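Local coordinates for protein pngf-ii (Elizabethkingia meningoseptica, PDB 4R4X) that removes N-linked glycans from glycoproteins as a peptide:N-glycosidase related to PNGase F, at residues 234-239 with 358-363; 300-305 with 326-331. All blocks are in the same frame, centred on the assembly; numbering follows the deposited sequence.

In the fold
Both contacts belong to the N-terminal part of the PNGase F-like region, with centres about 8 Å apart. Along the chain the order is 234-239, 300-305, 326-331 and 358-363, so both segments of contact 2 fall between those of contact 1. Contact 1 joins neighbouring strands of a four-stranded antiparallel sheet, ordered 186-196, 358-367, 231-240, 326-331. Contact 2 leads from outermost strand 326-331 across to strand 297-303 of the nine-stranded sheet. The contacts meet where Leu236 N probably bonds to Tyr328 O at 2.8 Å. One thus builds a layer of the β-sandwich and the other holds that layer against its partner.

Contact 1 (234-239 with 358-363); sequences VELKQK and HQISLE
Glu235 to Lys239 pair with Glu363 to Gln359 as antiparallel neighbours, the short strand axes approaching to 4.7 Å at 168°. Glu235-Glu363, Lys237-Ser361 and Lys239-Gln359 are the hydrogen-bonded pairs, each with two backbone bonds of 2.9 to 3.0 Å between N and O. Leu236-Leu362 and Gln238-Ile360 are the non-hydrogen-bonded pairs between them, where Leu362 CA and Ile360 CA make CA-H...O contacts with Glu235 O and Lys237 O. The strands form the middle of a four-stranded sheet, one layer of a β-sandwich as in the PNGase F family. Leu236, Gln238, Ile360 and Leu362 share its buried face, and Ile360 meets Ala348 and Ile350 of the other layer. There the methyl tips do the touching: Leu236 CD1 lies 3.6 Å from Ile360 CD1, and Val234 CG2 comes as near to Leu362 CD1.

At one end of this face a bend at chi2 (-86°) brings CD of Gln238 round toward His358. Gln238 NE2 donates to His358 ND1 at 3.1 Å, in the imidazole plane but through a rather bent bond (N-H...N 142°). Gln238 OE1 is bonded to Thr326 OG1 and His358 NE2 to Asp243 OD2, which is consistent with a neutral ring carrying its proton on NE2.

On the opposite face the polar chains are partly or fully exposed. Glu235 and Glu363 run side by side, their like charges close, with OE2 of Glu235 4.0 Å from OE1 of Glu363. A water donates to both of these oxygens, at 2.7 Å from Glu235 OE2 and from Glu363 OE1, and probably eases their repulsion. Lys239 CE lies alongside the Gln359 amide, and Asn241 serves both ends, accepting from Lys239 NZ at OD1 and donating from ND2 to Gln359 OE1.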
loop_
_atom_site.group_PDB
_atom_site.type_symbol
_atom_site.label_atom_id
_atom_site.label_comp_id
_atom_site.label_asym_id
_atom_site.label_seq_id
_atom_site.Cartn_x
_atom_site.Cartn_y
_atom_site.Cartn_z
ATOM N N VAL A 234 -1.296 -4.014 0.671
ATOM C CA VAL A 234 -0.215 -4.952 0.501
ATOM C C VAL A 234 0.454 -4.626 -0.806
ATOM O O VAL A 234 -0.240 -4.419 -1.806
ATOM C CB VAL A 234 -0.701 -6.414 0.532
ATOM C CG1 VAL A 234 -1.797 -6.682 -0.503
ATOM C CG2 VAL A 234 0.466 -7.364 0.342
ATOM N N GLU A 235 1.789 -4.561 -0.785
ATOM C CA GLU A 235 2.580 -4.222 -1.978
ATOM C C GLU A 235 3.677 -5.233 -2.289
ATOM O O GLU A 235 4.526 -5.543 -1.447
ATOM C CB GLU A 235 3.199 -2.834 -1.861
ATOM C CG GLU A 235 3.863 -2.352 -3.166
ATOM C CD GLU A 235 4.268 -0.879 -3.097
ATOM O OE1 GLU A 235 4.061 -0.141 -4.075
ATOM O OE2 GLU A 235 4.807 -0.454 -2.056
ATOM N N LEU A 236 3.657 -5.729 -3.524
ATOM C CA LEU A 236 4.611 -6.710 -4.000
ATOM C C LEU A 236 5.323 -6.150 -5.224
ATOM O O LEU A 236 4.687 -5.491 -6.078
ATOM C CB LEU A 236 3.884 -8.014 -4.365
ATOM C CG LEU A 236 4.839 -9.137 -4.823
ATOM C CD1 LEU A 236 4.498 -10.472 -4.199
ATOM C CD2 LEU A 236 4.873 -9.248 -6.322
ATOM N N LYS A 237 6.627 -6.403 -5.308
ATOM C CA LYS A 237 7.416 -6.047 -6.486
ATOM C C LYS A 237 8.033 -7.334 -6.996
ATOM O O LYS A 237 8.446 -8.170 -6.214
ATOM C CB LYS A 237 8.526 -5.043 -6.139
ATOM C CG LYS A 237 8.111 -3.773 -5.432
ATOM C CD LYS A 237 7.176 -2.895 -6.251
ATOM C CE LYS A 237 6.828 -1.612 -5.483
ATOM N NZ LYS A 237 8.032 -0.748 -5.288
ATOM N N GLN A 238 8.063 -7.525 -8.302
ATOM C CA GLN A 238 8.466 -8.811 -8.886
ATOM C C GLN A 238 9.318 -8.602 -10.129
ATOM O O GLN A 238 9.132 -7.638 -10.843
ATOM C CB GLN A 238 7.215 -9.621 -9.259
ATOM C CG GLN A 238 7.429 -10.898 -10.056
ATOM C CD GLN A 238 7.503 -10.697 -11.564
ATOM O OE1 GLN A 238 6.964 -9.741 -12.111
ATOM N NE2 GLN A 238 8.153 -11.618 -12.245
ATOM N N LYS A 239 10.244 -9.527 -10.372
ATOM C CA LYS A 239 10.880 -9.695 -11.667
ATOM C C LYS A 239 11.271 -11.141 -11.880
ATOM O O LYS A 239 11.322 -11.927 -10.930
ATOM C CB LYS A 239 12.119 -8.813 -11.788
ATOM C CG LYS A 239 13.321 -9.307 -11.003
ATOM C CD LYS A 239 14.448 -8.291 -11.126
ATOM C CE LYS A 239 15.584 -8.567 -10.163
ATOM N NZ LYS A 239 16.587 -9.489 -10.755
ATOM N N HIS A 358 11.988 -16.416 -10.016
ATOM C CA HIS A 358 11.564 -15.039 -9.818
ATOM C C HIS A 358 12.185 -14.503 -8.550
ATOM O O HIS A 358 12.619 -15.268 -7.693
ATOM C CB HIS A 358 10.038 -14.947 -9.660
ATOM C CG HIS A 358 9.297 -15.484 -10.830
ATOM N ND1 HIS A 358 8.707 -14.668 -11.765
ATOM C CD2 HIS A 358 9.101 -16.752 -11.255
ATOM C CE1 HIS A 358 8.137 -15.413 -12.695
ATOM N NE2 HIS A 358 8.379 -16.677 -12.417
ATOM N N GLN A 359 12.225 -13.182 -8.436
ATOM C CA GLN A 359 12.621 -12.497 -7.216
ATOM C C GLN A 359 11.484 -11.537 -6.845
ATOM O O GLN A 359 10.998 -10.804 -7.715
ATOM C CB GLN A 359 13.881 -11.697 -7.494
ATOM C CG GLN A 359 14.591 -11.223 -6.279
ATOM C CD GLN A 359 15.939 -10.686 -6.694
ATOM O OE1 GLN A 359 16.819 -11.451 -7.065
ATOM N NE2 GLN A 359 16.069 -9.380 -6.718
ATOM N N ILE A 360 11.070 -11.545 -5.579
ATOM C CA ILE A 360 10.092 -10.571 -5.098
ATOM C C ILE A 360 10.503 -9.851 -3.809
ATOM O O ILE A 360 11.408 -10.290 -3.068
ATOM C CB ILE A 360 8.696 -11.205 -4.851
ATOM C CG1 ILE A 360 8.709 -12.025 -3.565
ATOM C CG2 ILE A 360 8.276 -12.048 -6.037
ATOM C CD1 ILE A 360 7.351 -12.427 -3.058
ATOM N N SER A 361 9.822 -8.726 -3.589
ATOM C CA SER A 361 9.747 -8.042 -2.314
ATOM C C SER A 361 8.276 -7.902 -1.960
ATOM O O SER A 361 7.434 -7.847 -2.848
ATOM C CB SER A 361 10.416 -6.666 -2.382
ATOM O OG SER A 361 11.810 -6.837 -2.701
ATOM N N LEU A 362 7.983 -7.855 -0.669
ATOM C CA LEU A 362 6.621 -7.772 -0.175
ATOM C C LEU A 362 6.565 -7.061 1.171
ATOM O O LEU A 362 7.365 -7.366 2.080
ATOM C CB LEU A 362 6.053 -9.172 -0.012
ATOM C CG LEU A 362 4.653 -9.294 0.563
ATOM C CD1 LEU A 362 3.672 -8.761 -0.455
ATOM C CD2 LEU A 362 4.374 -10.750 0.907
ATOM N N GLU A 363 5.607 -6.141 1.305
ATOM C CA GLU A 363 5.333 -5.466 2.568
ATOM C C GLU A 363 3.843 -5.157 2.696
ATOM O O GLU A 363 3.099 -5.166 1.704
ATOM C CB GLU A 363 6.184 -4.184 2.700
ATOM C CG GLU A 363 5.811 -3.065 1.732
ATOM C CD GLU A 363 6.753 -1.869 1.772
ATOM O OE1 GLU A 363 6.265 -0.720 1.658
ATOM O OE2 GLU A 363 7.983 -2.058 1.922
HETATM O O HOH W 1 3.873 -0.144 0.503
#

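Contact 2 (300-305 with 326-331)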
loop_
_atom_site.group_PDB
_atom_site.type_symbol
_atom_site.label_atom_id
_atom_site.label_comp_id
_atom_site.label_asym_id
_atom_site.label_seq_id
_atom_site.Cartn_x
_atom_site.Cartn_y
_atom_site.Cartn_z
HETATM N N MSE A 300 -3.971 -11.078 -2.308
HETATM C CA MSE A 300 -3.797 -10.498 -3.656
HETATM C C MSE A 300 -3.527 -11.627 -4.611
HETATM O O MSE A 300 -2.588 -12.385 -4.413
HETATM C CB MSE A 300 -2.600 -9.523 -3.690
HETATM C CG MSE A 300 -2.269 -8.982 -5.090
HETATM SE SE MSE A 300 -0.346 -8.549 -5.307
HETATM C CE MSE A 300 0.007 -7.735 -3.551
ATOM N N ARG A 301 -4.353 -11.762 -5.657
ATOM C CA ARG A 301 -4.113 -12.690 -6.744
ATOM C C ARG A 301 -3.510 -11.880 -7.883
ATOM O O ARG A 301 -4.053 -10.825 -8.263
ATOM C CB ARG A 301 -5.421 -13.373 -7.185
ATOM C CG ARG A 301 -5.334 -14.186 -8.481
ATOM C CD ARG A 301 -5.344 -15.694 -8.320
ATOM N NE ARG A 301 -6.436 -16.198 -7.483
ATOM C CZ ARG A 301 -7.661 -16.568 -7.871
ATOM N NH1 ARG A 301 -8.058 -16.498 -9.135
ATOM N NH2 ARG A 301 -8.532 -16.984 -6.948
ATOM N N PHE A 302 -2.362 -12.339 -8.394
ATOM C CA PHE A 302 -1.645 -11.613 -9.430
ATOM C C PHE A 302 -1.066 -12.592 -10.436
ATOM O O PHE A 302 -0.943 -13.799 -10.172
ATOM C CB PHE A 302 -0.537 -10.698 -8.849
ATOM C CG PHE A 302 0.622 -11.438 -8.216
ATOM C CD1 PHE A 302 0.541 -11.907 -6.900
ATOM C CD2 PHE A 302 1.810 -11.652 -8.921
ATOM C CE1 PHE A 302 1.600 -12.598 -6.321
ATOM C CE2 PHE A 302 2.875 -12.347 -8.344
ATOM C CZ PHE A 302 2.776 -12.817 -7.043
ATOM N N PHE A 303 -0.718 -12.067 -11.607
ATOM C CA PHE A 303 -0.095 -12.883 -12.623
ATOM C C PHE A 303 1.183 -12.222 -13.050
ATOM O O PHE A 303 1.184 -11.032 -13.324
ATOM C CB PHE A 303 -1.068 -13.093 -13.766
ATOM C CG PHE A 303 -2.234 -13.930 -13.358
ATOM C CD1 PHE A 303 -3.304 -13.358 -12.699
ATOM C CD2 PHE A 303 -2.177 -15.303 -13.488
ATOM C CE1 PHE A 303 -4.344 -14.136 -12.207
ATOM C CE2 PHE A 303 -3.231 -16.095 -13.037
ATOM C CZ PHE A 303 -4.306 -15.512 -12.370
ATOM N N THR A 304 2.272 -12.979 -13.097
ATOM C CA THR A 304 3.550 -12.409 -13.572
ATOM C C THR A 304 3.477 -12.129 -15.062
ATOM O O THR A 304 2.756 -12.803 -15.813
ATOM C CB THR A 304 4.800 -13.268 -13.284
ATOM O OG1 THR A 304 4.838 -14.409 -14.157
ATOM C CG2 THR A 304 4.864 -13.706 -11.846
ATOM N N PRO A 305 4.197 -11.099 -15.501
ATOM C CA PRO A 305 4.333 -10.919 -16.911
ATOM C C PRO A 305 5.306 -11.961 -17.472
ATOM O O PRO A 305 5.809 -12.776 -16.726
ATOM C CB PRO A 305 4.837 -9.482 -17.010
ATOM C CG PRO A 305 5.679 -9.315 -15.804
ATOM C CD PRO A 305 4.985 -10.111 -14.742
ATOM N N THR A 326 7.757 -5.456 -11.971
ATOM C CA THR A 326 6.323 -5.317 -11.924
ATOM C C THR A 326 5.902 -5.019 -10.511
ATOM O O THR A 326 6.242 -5.783 -9.617
ATOM C CB THR A 326 5.577 -6.592 -12.294
ATOM O OG1 THR A 326 6.296 -7.295 -13.308
ATOM C CG2 THR A 326 4.161 -6.244 -12.745
ATOM N N PRO A 327 5.173 -3.909 -10.307
ATOM C CA PRO A 327 4.600 -3.619 -9.015
ATOM C C PRO A 327 3.123 -3.998 -8.962
ATOM O O PRO A 327 2.402 -3.823 -9.954
ATOM C CB PRO A 327 4.738 -2.120 -8.927
ATOM C CG PRO A 327 4.536 -1.659 -10.351
ATOM C CD PRO A 327 4.978 -2.786 -11.239
ATOM N N TYR A 328 2.712 -4.505 -7.804
ATOM C CA TYR A 328 1.331 -4.850 -7.528
ATOM C C TYR A 328 0.976 -4.349 -6.134
ATOM O O TYR A 328 1.647 -4.691 -5.156
ATOM C CB TYR A 328 1.123 -6.357 -7.546
ATOM C CG TYR A 328 1.657 -7.136 -8.735
ATOM C CD1 TYR A 328 2.982 -7.548 -8.774
ATOM C CD2 TYR A 328 0.814 -7.524 -9.784
ATOM C CE1 TYR A 328 3.464 -8.321 -9.820
ATOM C CE2 TYR A 328 1.297 -8.281 -10.847
ATOM C CZ TYR A 328 2.622 -8.675 -10.854
ATOM O OH TYR A 328 3.127 -9.454 -11.875
ATOM N N ARG A 329 -0.090 -3.574 -6.025
ATOM C CA ARG A 329 -0.515 -3.105 -4.722
ATOM C C ARG A 329 -2.028 -3.162 -4.629
ATOM O O ARG A 329 -2.742 -2.602 -5.480
ATOM C CB ARG A 329 -0.006 -1.683 -4.451
ATOM C CG ARG A 329 -0.182 -1.216 -2.997
ATOM C CD ARG A 329 0.393 0.183 -2.762
ATOM N NE ARG A 329 0.520 0.531 -1.335
ATOM C CZ ARG A 329 0.687 1.767 -0.859
ATOM N NH1 ARG A 329 0.714 2.816 -1.677
ATOM N NH2 ARG A 329 0.806 1.978 0.459
ATOM N N GLN A 330 -2.501 -3.818 -3.575
ATOM C CA GLN A 330 -3.927 -3.988 -3.339
ATOM C C GLN A 330 -4.355 -3.465 -1.952
ATOM O O GLN A 330 -3.683 -3.701 -0.935
ATOM C CB GLN A 330 -4.287 -5.461 -3.422
ATOM C CG GLN A 330 -5.791 -5.708 -3.237
ATOM C CD GLN A 330 -6.286 -6.987 -3.851
ATOM O OE1 GLN A 330 -7.109 -7.733 -3.267
ATOM N NE2 GLN A 330 -5.822 -7.261 -5.010
ATOM N N ASP A 331 -5.476 -2.772 -1.944
ATOM C CA ASP A 331 -6.175 -2.335 -0.726
ATOM C C ASP A 331 -6.816 -3.577 -0.122
ATOM O O ASP A 331 -7.582 -4.261 -0.786
ATOM C CB ASP A 331 -7.210 -1.314 -1.143
ATOM C CG ASP A 331 -8.016 -0.721 0.021
ATOM O OD1 ASP A 331 -7.970 -1.243 1.165
ATOM O OD2 ASP A 331 -8.723 0.273 -0.259
#
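Tyr328 OH donates to the backbone carbonyl oxygen Phe303 O at 2.9 Å. The donor stands 47° above the carbonyl plane, while Phe303 O lies at the edge of the tyrosine ring. Thr304 CA and Pro305 CD also close in on this hydroxyl. Phe302 covers one face of the ring, its CB in a CH-pi contact 3.6 Å from Tyr328 CD2. Phe302 CG stands between the backbone N and the carbonyl carbon (chi1 67°). The edge of the Phe302 ring is turned to that same face, the planes 50° apart, with Phe302 CD2 3.6 Å from Tyr328 CZ. Selenomethionine Met300 crosses Tyr328 at about a right angle; in the conformer described SE lies oblique to the ring, a Met-aromatic contact left doubtful by a second conformer. Pro305 CG meets Thr326 OG1, itself hydrogen-bonded to Gln238 OE1, tip to tip at 3.3 Å.

The short strand axes approach to 8.3 Å, too far for backbone pairing, so the strands meet through side chains. A buried tyrosine thus spends its hydroxyl on the facing strand's backbone and its ring on apolar neighbours, which would hold the hydroxyl in place and limit rotation of the ring.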